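Local coordinates for UPF0131 protein ykqA (Bacillus subtilis, PDB 2QIK) that is a putative gamma-glutamylcyclotransferase, probably releasing 5-oxoproline from gamma-glutamyl compounds, at residues A[13-18]-A[113-118]; A[32-37]-A[53-58]; A[44-49]-A[94-99]. All coordinates share one frame; numbering follows the deposited sequence.

Contact 1. Residues A[13-18]-A[113-118]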
loop_
_atom_site.group_PDB
_atom_site.type_symbol
_atom_site.label_atom_id
_atom_site.label_comp_id
_atom_site.label_asym_id
_atom_site.label_seq_id
_atom_site.Cartn_x
_atom_site.Cartn_y
_atom_site.Cartn_z
ATOM N N LYS A 13 -1.211 1.995 -12.152
ATOM C CA LYS A 13 -2.581 2.507 -12.204
ATOM C C LYS A 13 -2.551 3.993 -11.979
ATOM O O LYS A 13 -1.829 4.485 -11.124
ATOM C CB LYS A 13 -3.436 1.770 -11.149
ATOM C CG LYS A 13 -4.908 1.924 -11.323
ATOM C CD LYS A 13 -5.638 1.207 -10.130
ATOM C CE LYS A 13 -7.082 1.061 -10.455
ATOM N NZ LYS A 13 -7.815 0.376 -9.319
ATOM N N HIS A 14 -3.373 4.729 -12.700
ATOM C CA HIS A 14 -3.494 6.148 -12.565
ATOM C C HIS A 14 -2.243 6.926 -12.930
ATOM O O HIS A 14 -2.122 8.145 -12.604
ATOM C CB HIS A 14 -3.944 6.604 -11.160
ATOM C CG HIS A 14 -5.158 5.890 -10.705
ATOM N ND1 HIS A 14 -5.318 5.198 -9.546
ATOM C CD2 HIS A 14 -6.325 5.755 -11.381
ATOM C CE1 HIS A 14 -6.526 4.650 -9.526
ATOM N NE2 HIS A 14 -7.167 5.009 -10.611
ATOM N N GLU A 15 -1.377 6.331 -13.730
ATOM C CA GLU A 15 -0.219 7.061 -14.260
ATOM C C GLU A 15 -0.426 7.209 -15.779
ATOM O O GLU A 15 -1.296 6.587 -16.396
ATOM C CB GLU A 15 1.049 6.234 -14.019
ATOM C CG GLU A 15 1.344 6.005 -12.541
ATOM C CD GLU A 15 1.871 7.178 -11.770
ATOM O OE1 GLU A 15 1.910 8.329 -12.250
ATOM O OE2 GLU A 15 2.313 6.923 -10.628
ATOM N N LYS A 16 0.382 8.114 -16.365
ATOM C CA LYS A 16 0.093 8.609 -17.706
ATOM C C LYS A 16 0.081 7.556 -18.789
ATOM O O LYS A 16 -0.574 7.716 -19.817
ATOM C CB LYS A 16 1.024 9.725 -18.065
ATOM C CG LYS A 16 2.449 9.340 -18.170
ATOM C CD LYS A 16 3.306 10.530 -18.495
ATOM C CE LYS A 16 4.789 10.144 -18.570
ATOM N NZ LYS A 16 5.670 11.291 -18.889
ATOM N N ASN A 17 0.808 6.467 -18.634
ATOM C CA ASN A 17 0.807 5.395 -19.663
ATOM C C ASN A 17 -0.017 4.177 -19.334
ATOM O O ASN A 17 0.045 3.173 -20.046
ATOM C CB ASN A 17 2.242 5.041 -20.103
ATOM C CG ASN A 17 2.951 6.229 -20.769
ATOM O OD1 ASN A 17 2.344 6.934 -21.561
ATOM N ND2 ASN A 17 4.201 6.391 -20.476
ATOM N N HIS A 18 -0.786 4.227 -18.243
ATOM C CA HIS A 18 -1.487 3.032 -17.796
ATOM C C HIS A 18 -2.480 2.521 -18.837
ATOM O O HIS A 18 -2.715 1.324 -18.914
ATOM C CB HIS A 18 -2.174 3.317 -16.492
ATOM C CG HIS A 18 -2.864 2.141 -15.896
ATOM N ND1 HIS A 18 -2.186 1.044 -15.422
ATOM C CD2 HIS A 18 -4.172 1.849 -15.760
ATOM C CE1 HIS A 18 -3.068 0.159 -14.974
ATOM N NE2 HIS A 18 -4.283 0.618 -15.192
ATOM N N GLY A 113 12.015 3.164 -3.260
ATOM C CA GLY A 113 11.743 2.200 -4.257
ATOM C C GLY A 113 10.346 2.274 -4.861
ATOM O O GLY A 113 9.939 1.378 -5.610
ATOM N N ASP A 114 9.616 3.345 -4.584
ATOM C CA ASP A 114 8.200 3.415 -4.913
ATOM C C ASP A 114 7.918 4.713 -5.619
ATOM O O ASP A 114 8.002 5.804 -5.051
ATOM C CB ASP A 114 7.371 3.240 -3.621
ATOM C CG ASP A 114 5.897 3.095 -3.893
ATOM O OD1 ASP A 114 5.259 2.347 -3.092
ATOM O OD2 ASP A 114 5.365 3.726 -4.825
ATOM N N TRP A 115 7.585 4.594 -6.924
ATOM C CA TRP A 115 7.381 5.767 -7.734
ATOM C C TRP A 115 6.218 6.631 -7.273
ATOM O O TRP A 115 6.291 7.846 -7.331
ATOM C CB TRP A 115 7.167 5.298 -9.201
ATOM C CG TRP A 115 6.888 6.349 -10.193
ATOM C CD1 TRP A 115 5.763 6.437 -11.015
ATOM C CD2 TRP A 115 7.771 7.279 -10.657
ATOM N NE1 TRP A 115 5.867 7.464 -11.855
ATOM C CE2 TRP A 115 7.088 8.024 -11.685
ATOM C CE3 TRP A 115 9.020 7.697 -10.272
ATOM C CZ2 TRP A 115 7.633 9.099 -12.369
ATOM C CZ3 TRP A 115 9.598 8.809 -11.059
ATOM C CH2 TRP A 115 8.908 9.457 -12.022
ATOM N N LYS A 116 5.124 5.999 -6.877
ATOM C CA LYS A 116 3.994 6.783 -6.371
ATOM C C LYS A 116 4.316 7.484 -5.077
ATOM O O LYS A 116 3.853 8.620 -4.875
ATOM C CB LYS A 116 2.775 5.870 -6.233
ATOM C CG LYS A 116 2.097 5.425 -7.431
ATOM C CD LYS A 116 0.743 4.859 -7.250
ATOM C CE LYS A 116 0.158 4.670 -8.566
ATOM N NZ LYS A 116 -1.129 4.078 -8.529
ATOM N N GLU A 117 5.047 6.838 -4.200
ATOM C CA GLU A 117 5.462 7.496 -2.968
ATOM C C GLU A 117 6.369 8.661 -3.319
ATOM O O GLU A 117 6.194 9.762 -2.780
ATOM C CB GLU A 117 6.170 6.470 -2.090
ATOM C CG GLU A 117 6.563 6.971 -0.688
ATOM C CD GLU A 117 7.840 7.692 -0.550
ATOM O OE1 GLU A 117 8.066 8.233 0.570
ATOM O OE2 GLU A 117 8.631 7.663 -1.514
ATOM N N HIS A 118 7.234 8.503 -4.308
ATOM C CA HIS A 118 8.129 9.556 -4.716
ATOM C C HIS A 118 7.310 10.713 -5.259
ATOM O O HIS A 118 7.636 11.890 -5.033
ATOM C CB HIS A 118 9.121 9.026 -5.746
ATOM C CG HIS A 118 9.854 10.117 -6.496
ATOM N ND1 HIS A 118 9.635 10.459 -7.816
ATOM C CD2 HIS A 118 10.870 10.876 -6.078
ATOM C CE1 HIS A 118 10.462 11.439 -8.153
ATOM N NE2 HIS A 118 11.218 11.715 -7.112
HETATM O O HOH W 1 4.235 8.617 -14.274
#

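Contact 2. Residues A[32-37]-A[53-58]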
loop_
_atom_site.group_PDB
_atom_site.type_symbol
_atom_site.label_atom_id
_atom_site.label_comp_id
_atom_site.label_asym_id
_atom_site.label_seq_id
_atom_site.Cartn_x
_atom_site.Cartn_y
_atom_site.Cartn_z
ATOM N N ARG A 32 6.557 -6.339 -5.021
ATOM C CA ARG A 32 7.909 -5.789 -5.000
ATOM C C ARG A 32 8.888 -6.798 -5.581
ATOM O O ARG A 32 8.664 -7.993 -5.600
ATOM C CB ARG A 32 8.349 -5.357 -3.563
ATOM C CG ARG A 32 8.642 -6.489 -2.637
ATOM C CD ARG A 32 8.963 -6.011 -1.248
ATOM N NE ARG A 32 9.480 -7.060 -0.417
ATOM C CZ ARG A 32 9.903 -6.894 0.816
ATOM N NH1 ARG A 32 9.862 -5.709 1.386
ATOM N NH2 ARG A 32 10.420 -7.913 1.440
ATOM N N THR A 33 10.033 -6.263 -5.970
ATOM C CA THR A 33 11.179 -7.083 -6.375
ATOM C C THR A 33 12.458 -6.419 -5.916
ATOM O O THR A 33 12.568 -5.207 -5.904
ATOM C CB THR A 33 11.147 -7.338 -7.871
ATOM O OG1 THR A 33 11.976 -8.437 -8.239
ATOM C CG2 THR A 33 11.479 -6.162 -8.727
ATOM N N LYS A 34 13.462 -7.208 -5.572
ATOM C CA LYS A 34 14.707 -6.686 -5.055
ATOM C C LYS A 34 15.441 -5.927 -6.198
ATOM O O LYS A 34 15.642 -6.480 -7.293
ATOM C CB LYS A 34 15.594 -7.782 -4.483
ATOM C CG LYS A 34 16.902 -7.215 -3.947
ATOM C CD LYS A 34 17.605 -8.121 -2.955
ATOM C CE LYS A 34 17.014 -8.135 -1.547
ATOM N NZ LYS A 34 17.578 -9.192 -0.733
ATOM N N GLY A 35 15.847 -4.690 -5.913
ATOM C CA GLY A 35 16.447 -3.833 -6.891
ATOM C C GLY A 35 16.317 -2.405 -6.514
ATOM O O GLY A 35 15.820 -2.102 -5.447
ATOM N N SER A 36 16.780 -1.500 -7.388
ATOM C CA SER A 36 16.721 -0.080 -7.118
ATOM C C SER A 36 15.922 0.625 -8.228
ATOM O O SER A 36 15.993 0.263 -9.374
ATOM C CB SER A 36 18.104 0.478 -7.109
ATOM O OG SER A 36 18.855 -0.004 -6.014
ATOM N N LEU A 37 15.227 1.670 -7.839
ATOM C CA LEU A 37 14.435 2.557 -8.701
ATOM C C LEU A 37 15.117 3.907 -8.817
ATOM O O LEU A 37 15.560 4.427 -7.824
ATOM C CB LEU A 37 13.060 2.735 -8.044
ATOM C CG LEU A 37 12.096 3.572 -8.864
ATOM C CD1 LEU A 37 11.668 2.939 -10.150
ATOM C CD2 LEU A 37 10.849 3.878 -8.036
ATOM N N GLU A 53 20.099 -4.033 -1.502
ATOM C CA GLU A 53 19.506 -4.435 -0.227
ATOM C C GLU A 53 18.141 -3.853 0.022
ATOM O O GLU A 53 17.701 -3.815 1.155
ATOM C CB GLU A 53 20.490 -4.035 0.940
ATOM C CG GLU A 53 21.990 -4.318 0.663
ATOM C CD GLU A 53 22.230 -5.725 0.293
ATOM O OE1 GLU A 53 23.283 -5.941 -0.421
ATOM O OE2 GLU A 53 21.500 -6.594 0.763
ATOM N N GLY A 54 17.537 -3.372 -1.020
ATOM C CA GLY A 54 16.193 -2.834 -0.978
ATOM C C GLY A 54 15.360 -3.289 -2.153
ATOM O O GLY A 54 15.812 -4.116 -2.962
ATOM N N TYR A 55 14.177 -2.730 -2.266
ATOM C CA TYR A 55 13.163 -3.210 -3.167
ATOM C C TYR A 55 12.601 -2.095 -4.013
ATOM O O TYR A 55 12.523 -0.926 -3.620
ATOM C CB TYR A 55 12.031 -3.877 -2.378
ATOM C CG TYR A 55 12.473 -5.077 -1.635
ATOM C CD1 TYR A 55 12.974 -4.937 -0.348
ATOM C CD2 TYR A 55 12.470 -6.320 -2.216
ATOM C CE1 TYR A 55 13.400 -5.990 0.329
ATOM C CE2 TYR A 55 12.939 -7.456 -1.433
ATOM C CZ TYR A 55 13.419 -7.175 -0.160
ATOM O OH TYR A 55 13.956 -8.223 0.649
ATOM N N ILE A 56 12.114 -2.490 -5.189
ATOM C CA ILE A 56 11.258 -1.701 -6.100
ATOM C C ILE A 56 9.830 -2.187 -5.891
ATOM O O ILE A 56 9.558 -3.382 -5.951
ATOM C CB ILE A 56 11.623 -1.999 -7.571
ATOM C CG1 ILE A 56 13.084 -1.698 -7.848
ATOM C CG2 ILE A 56 10.716 -1.185 -8.522
ATOM C CD1 ILE A 56 13.709 -2.673 -8.849
ATOM N N TYR A 57 8.920 -1.259 -5.664
ATOM C CA TYR A 57 7.512 -1.533 -5.460
ATOM C C TYR A 57 6.726 -1.316 -6.768
ATOM O O TYR A 57 7.100 -0.483 -7.588
ATOM C CB TYR A 57 6.941 -0.700 -4.319
ATOM C CG TYR A 57 7.501 -1.170 -3.017
ATOM C CD1 TYR A 57 8.700 -0.677 -2.482
ATOM C CD2 TYR A 57 6.921 -2.257 -2.381
ATOM C CE1 TYR A 57 9.286 -1.217 -1.366
ATOM C CE2 TYR A 57 7.480 -2.790 -1.239
ATOM C CZ TYR A 57 8.674 -2.286 -0.729
ATOM O OH TYR A 57 9.252 -2.937 0.364
ATOM N N GLY A 58 5.693 -2.101 -6.972
ATOM C CA GLY A 58 4.913 -1.973 -8.146
ATOM C C GLY A 58 3.675 -2.852 -8.090
ATOM O O GLY A 58 3.182 -3.195 -7.022
HETATM O O HOH W 2 20.304 -8.934 -0.254
HETATM O O HOH W 3 18.129 -1.933 -3.574
HETATM O O HOH W 4 15.214 0.271 -3.379
#

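Contact 3. Residues A[44-49]-A[94-99]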
loop_
_atom_site.group_PDB
_atom_site.type_symbol
_atom_site.label_atom_id
_atom_site.label_comp_id
_atom_site.label_asym_id
_atom_site.label_seq_id
_atom_site.Cartn_x
_atom_site.Cartn_y
_atom_site.Cartn_z
ATOM N N PRO A 44 11.003 6.957 -15.046
ATOM C CA PRO A 44 11.526 5.985 -14.045
ATOM C C PRO A 44 12.255 4.783 -14.723
ATOM O O PRO A 44 11.811 4.310 -15.752
ATOM C CB PRO A 44 10.196 5.505 -13.309
ATOM C CG PRO A 44 9.110 5.996 -14.133
ATOM C CD PRO A 44 9.542 6.968 -15.130
ATOM N N THR A 45 13.292 4.241 -14.097
ATOM C CA THR A 45 13.845 2.958 -14.560
ATOM C C THR A 45 14.339 2.207 -13.331
ATOM O O THR A 45 14.503 2.745 -12.271
ATOM C CB THR A 45 14.936 3.127 -15.639
ATOM O OG1 THR A 45 15.301 1.829 -16.184
ATOM C CG2 THR A 45 16.238 3.793 -15.050
ATOM N N VAL A 46 14.656 0.978 -13.534
ATOM C CA VAL A 46 15.215 0.107 -12.512
ATOM C C VAL A 46 16.555 -0.343 -12.896
ATOM O O VAL A 46 16.883 -0.369 -14.059
ATOM C CB VAL A 46 14.293 -1.092 -12.273
ATOM C CG1 VAL A 46 12.988 -0.537 -11.710
ATOM C CG2 VAL A 46 14.097 -2.009 -13.547
ATOM N N VAL A 47 17.365 -0.593 -11.856
ATOM C CA VAL A 47 18.700 -1.144 -12.003
ATOM C C VAL A 47 18.874 -2.213 -10.991
ATOM O O VAL A 47 18.491 -2.051 -9.823
ATOM C CB VAL A 47 19.759 -0.041 -11.770
ATOM C CG1 VAL A 47 21.196 -0.546 -11.855
ATOM C CG2 VAL A 47 19.495 1.107 -12.801
ATOM N N PHE A 48 19.473 -3.295 -11.437
ATOM C CA PHE A 48 19.717 -4.492 -10.601
ATOM C C PHE A 48 21.206 -4.668 -10.425
ATOM O O PHE A 48 21.976 -4.666 -11.378
ATOM C CB PHE A 48 19.156 -5.700 -11.283
ATOM C CG PHE A 48 17.713 -5.635 -11.550
ATOM C CD1 PHE A 48 16.828 -5.726 -10.515
ATOM C CD2 PHE A 48 17.287 -5.532 -12.847
ATOM C CE1 PHE A 48 15.507 -5.605 -10.759
ATOM C CE2 PHE A 48 15.942 -5.532 -13.100
ATOM C CZ PHE A 48 15.029 -5.512 -12.026
ATOM N N ASN A 49 21.643 -4.856 -9.214
ATOM C CA ASN A 49 23.026 -5.200 -8.929
ATOM C C ASN A 49 23.094 -6.099 -7.698
ATOM O O ASN A 49 22.174 -6.206 -6.895
ATOM C CB ASN A 49 23.855 -3.931 -8.809
ATOM C CG ASN A 49 24.204 -3.604 -7.448
ATOM O OD1 ASN A 49 23.483 -3.494 -6.760
ATOM N ND2 ASN A 49 25.376 -4.003 -7.100
ATOM N N ALA A 94 7.526 -12.566 -13.228
ATOM C CA ALA A 94 6.913 -11.563 -14.104
ATOM C C ALA A 94 7.927 -10.870 -14.960
ATOM O O ALA A 94 9.064 -10.700 -14.584
ATOM C CB ALA A 94 6.134 -10.555 -13.244
ATOM N N LEU A 95 7.461 -10.372 -16.116
ATOM C CA LEU A 95 8.247 -9.524 -16.965
ATOM C C LEU A 95 8.412 -8.158 -16.324
ATOM O O LEU A 95 7.557 -7.662 -15.602
ATOM C CB LEU A 95 7.477 -9.293 -18.255
ATOM C CG LEU A 95 7.437 -10.477 -19.181
ATOM C CD1 LEU A 95 6.403 -10.258 -20.311
ATOM C CD2 LEU A 95 8.849 -10.726 -19.805
ATOM N N ILE A 96 9.508 -7.509 -16.682
ATOM C CA ILE A 96 9.776 -6.120 -16.229
ATOM C C ILE A 96 10.564 -5.440 -17.337
ATOM O O ILE A 96 11.446 -6.066 -17.929
ATOM C CB ILE A 96 10.510 -6.082 -14.894
ATOM C CG1 ILE A 96 10.592 -4.665 -14.332
ATOM C CG2 ILE A 96 11.868 -6.736 -14.983
ATOM C CD1 ILE A 96 11.194 -4.622 -12.893
ATOM N N TYR A 97 10.259 -4.164 -17.611
ATOM C CA TYR A 97 10.970 -3.354 -18.577
ATOM C C TYR A 97 11.991 -2.507 -17.869
ATOM O O TYR A 97 11.740 -1.972 -16.811
ATOM C CB TYR A 97 9.976 -2.462 -19.363
ATOM C CG TYR A 97 9.148 -3.222 -20.382
ATOM C CD1 TYR A 97 9.505 -3.250 -21.711
ATOM C CD2 TYR A 97 8.031 -3.936 -20.005
ATOM C CE1 TYR A 97 8.747 -3.967 -22.659
ATOM C CE2 TYR A 97 7.272 -4.665 -20.936
ATOM C CZ TYR A 97 7.674 -4.700 -22.255
ATOM O OH TYR A 97 6.860 -5.391 -23.101
ATOM N N PHE A 98 13.112 -2.279 -18.535
ATOM C CA PHE A 98 14.199 -1.435 -17.956
ATOM C C PHE A 98 14.946 -0.736 -19.047
ATOM O O PHE A 98 15.055 -1.246 -20.145
ATOM C CB PHE A 98 15.168 -2.316 -17.079
ATOM C CG PHE A 98 15.895 -3.377 -17.873
ATOM C CD1 PHE A 98 17.187 -3.132 -18.381
ATOM C CD2 PHE A 98 15.361 -4.669 -18.015
ATOM C CE1 PHE A 98 17.897 -4.123 -19.054
ATOM C CE2 PHE A 98 16.056 -5.635 -18.720
ATOM C CZ PHE A 98 17.317 -5.370 -19.232
HETATM N N MSE A 99 15.450 0.451 -18.749
HETATM C CA MSE A 99 16.380 1.108 -19.690
HETATM C C MSE A 99 17.757 1.080 -19.029
HETATM O O MSE A 99 17.885 1.646 -17.902
HETATM C CB MSE A 99 15.982 2.573 -19.933
HETATM C CG MSE A 99 15.295 3.471 -18.877
HETATM SE SE MSE A 99 15.439 5.560 -18.723
HETATM C CE MSE A 99 13.592 6.304 -18.490
#

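Contact 1. Residues A[13-18]-A[113-118]
Lys116 NZ donates a hydrogen bond to Lys13 O, 2.7 Å away, standing 28° out of the carbonyl plane. A lysine suits this place for its length: the nearest CA atoms of the two segments, Glu15 CA and Lys116 CA, are 8.9 Å apart, and a chain extended beyond CG carries the ammonium group across. Along the way it passes Glu15, whose OE2 lies 3.5 Å from Lys116 CG and equally close to Trp115 CD1. The carboxylate is turned 45° against the indole plane. Its other oxygen is joined to Trp115 by a water in the plane of the indole, which accepts from Trp115 NE1 and donates to Glu15 OE1, each at 3.1 Å. The loop after strand 3-7, with its type I turn from Glu15 to His18, here meets the start of helix 115-122, and Trp115 lies beside Gly9 of the probable substrate site. Asp114 caps the helix N-terminus, its OD2 accepting from Glu117 N and forming a salt bridge with Arg12. Glu15 OE2 and Lys116 NZ, 4.9 Å apart, make no direct salt bridge and would probably feel each other only electrostatically, while Gln119 holds the one and Lys13 O and Asp228 the other.

Contact 2. Residues A[32-37]-A[53-58]
Ile56 N donates to Thr33 O at 2.8 Å, and Tyr55 CA approaches the same oxygen at 3.4 Å in a weaker, supplementary CA-H...O contact. This is antiparallel pairing of strands 25-34 and 55-63, neighbours in the five-stranded sheet of the gamma-glutamylcyclotransferase domain. Thr33 and Ile56 form a hydrogen-bonded pair, completed by Thr33 N to Ile56 O at 2.9 Å, while Arg32 and Tyr57 make the adjoining non-hydrogen-bonded pair. Arg32 serves two tyrosines at once. Its CG sits between the backbone N and the carbonyl carbon (chi1 73°), and from there the chain runs extended to NE, alongside Tyr57. Its guanidinium lies flat over the Tyr55 ring, the planes only 4° apart and Arg32 CZ 3.6 Å from the ring centroid, a cation-pi stack. Within the guanidinium plane, Arg32 NH1 donates to Tyr57 OH at 3.0 Å, which fixes the group's rotation; Arg32 NE is bound in turn by Glu86 in a salt bridge. On the opposite face, with Thr33, lies Ile56, its CD1 3.5 Å from Gly35 C. Glycine suits this place, since a beta carbon would run into Ile56 CD1. Gly35 N closes the pairing by donating to Gly54 O. At the exposed end a single water accepts from Lys34 NZ and donates to Glu53 OE2, 2.8 Å from both.

Contact 3. Residues A[44-49]-A[94-99]
Val46 CG2 is the apolar centre here, packed 3.7 Å from Phe98 CB and 4.0 Å from Ile96 CD1. The valine meets Ile96 tip to tip but crosses the side chain of Phe98 at about a right angle. In Ile96, CG1 is anti to the backbone N and chi2 (173°) continues the chain extended, placing CD1 at the tip. That methyl also touches Phe48, sitting near the plane of the ring at its edge, 4.0 Å from Phe48 CZ. Tyr8 also packs against Val46 and Ile96, and Val83 lies against Phe48.

The two strands belong to different sheets. Strand 44-47 is an outer strand of a three-stranded antiparallel sheet and strand 90-98 an outer strand of the five-stranded one; their axes come within 6.4 Å at an angle of 109°, so side chains rather than a run of backbone bonds join them. Thr45 itself is backbone-bonded to Phe38 of the neighbouring strand. Threonine supplies both an acceptor and a branched carbon surface, and packing around it is tight, Thr45 CB lying 3.3 Å from Met99 CG. The Met99 chain, present as selenomethionine, is bent at chi3, the turn about the CG-SE bond, which places CE 3.8 Å from Pro44 O, while Ala40 and Tyr78 also touch this side chain. One backbone group is caught near the crossing: Met99 N donates to Thr45 OG1 at 2.9 Å, with a nearly straight N-H...O angle of 163°. An alanine here would probably leave Met99 N without this acceptor and weaken the hold on Met99 CG, though CB would still touch it.

Contacts 2 and 3 are the closest neighbours, with centres about 9 Å apart; contact 1 lies about 14 Å from each, centre to centre. Strand 36-39 carries the link between 2 and 3, Ser36 O lying 3.0 Å from Val47 N, a probable hydrogen bond. The segment 113-118 reaches contact 2 through Gly113 O and Tyr57 N, 2.8 Å apart and probably hydrogen-bonded, and contact 3 through Trp115 CE2, 3.8 Å from Pro44 CG. All three border the probable substrate site, inferred by similarity: Leu37 and Val46 each lie about 4 Å from Tyr8, side chain to side chain, and Trp115 about 4 Å from Gly9.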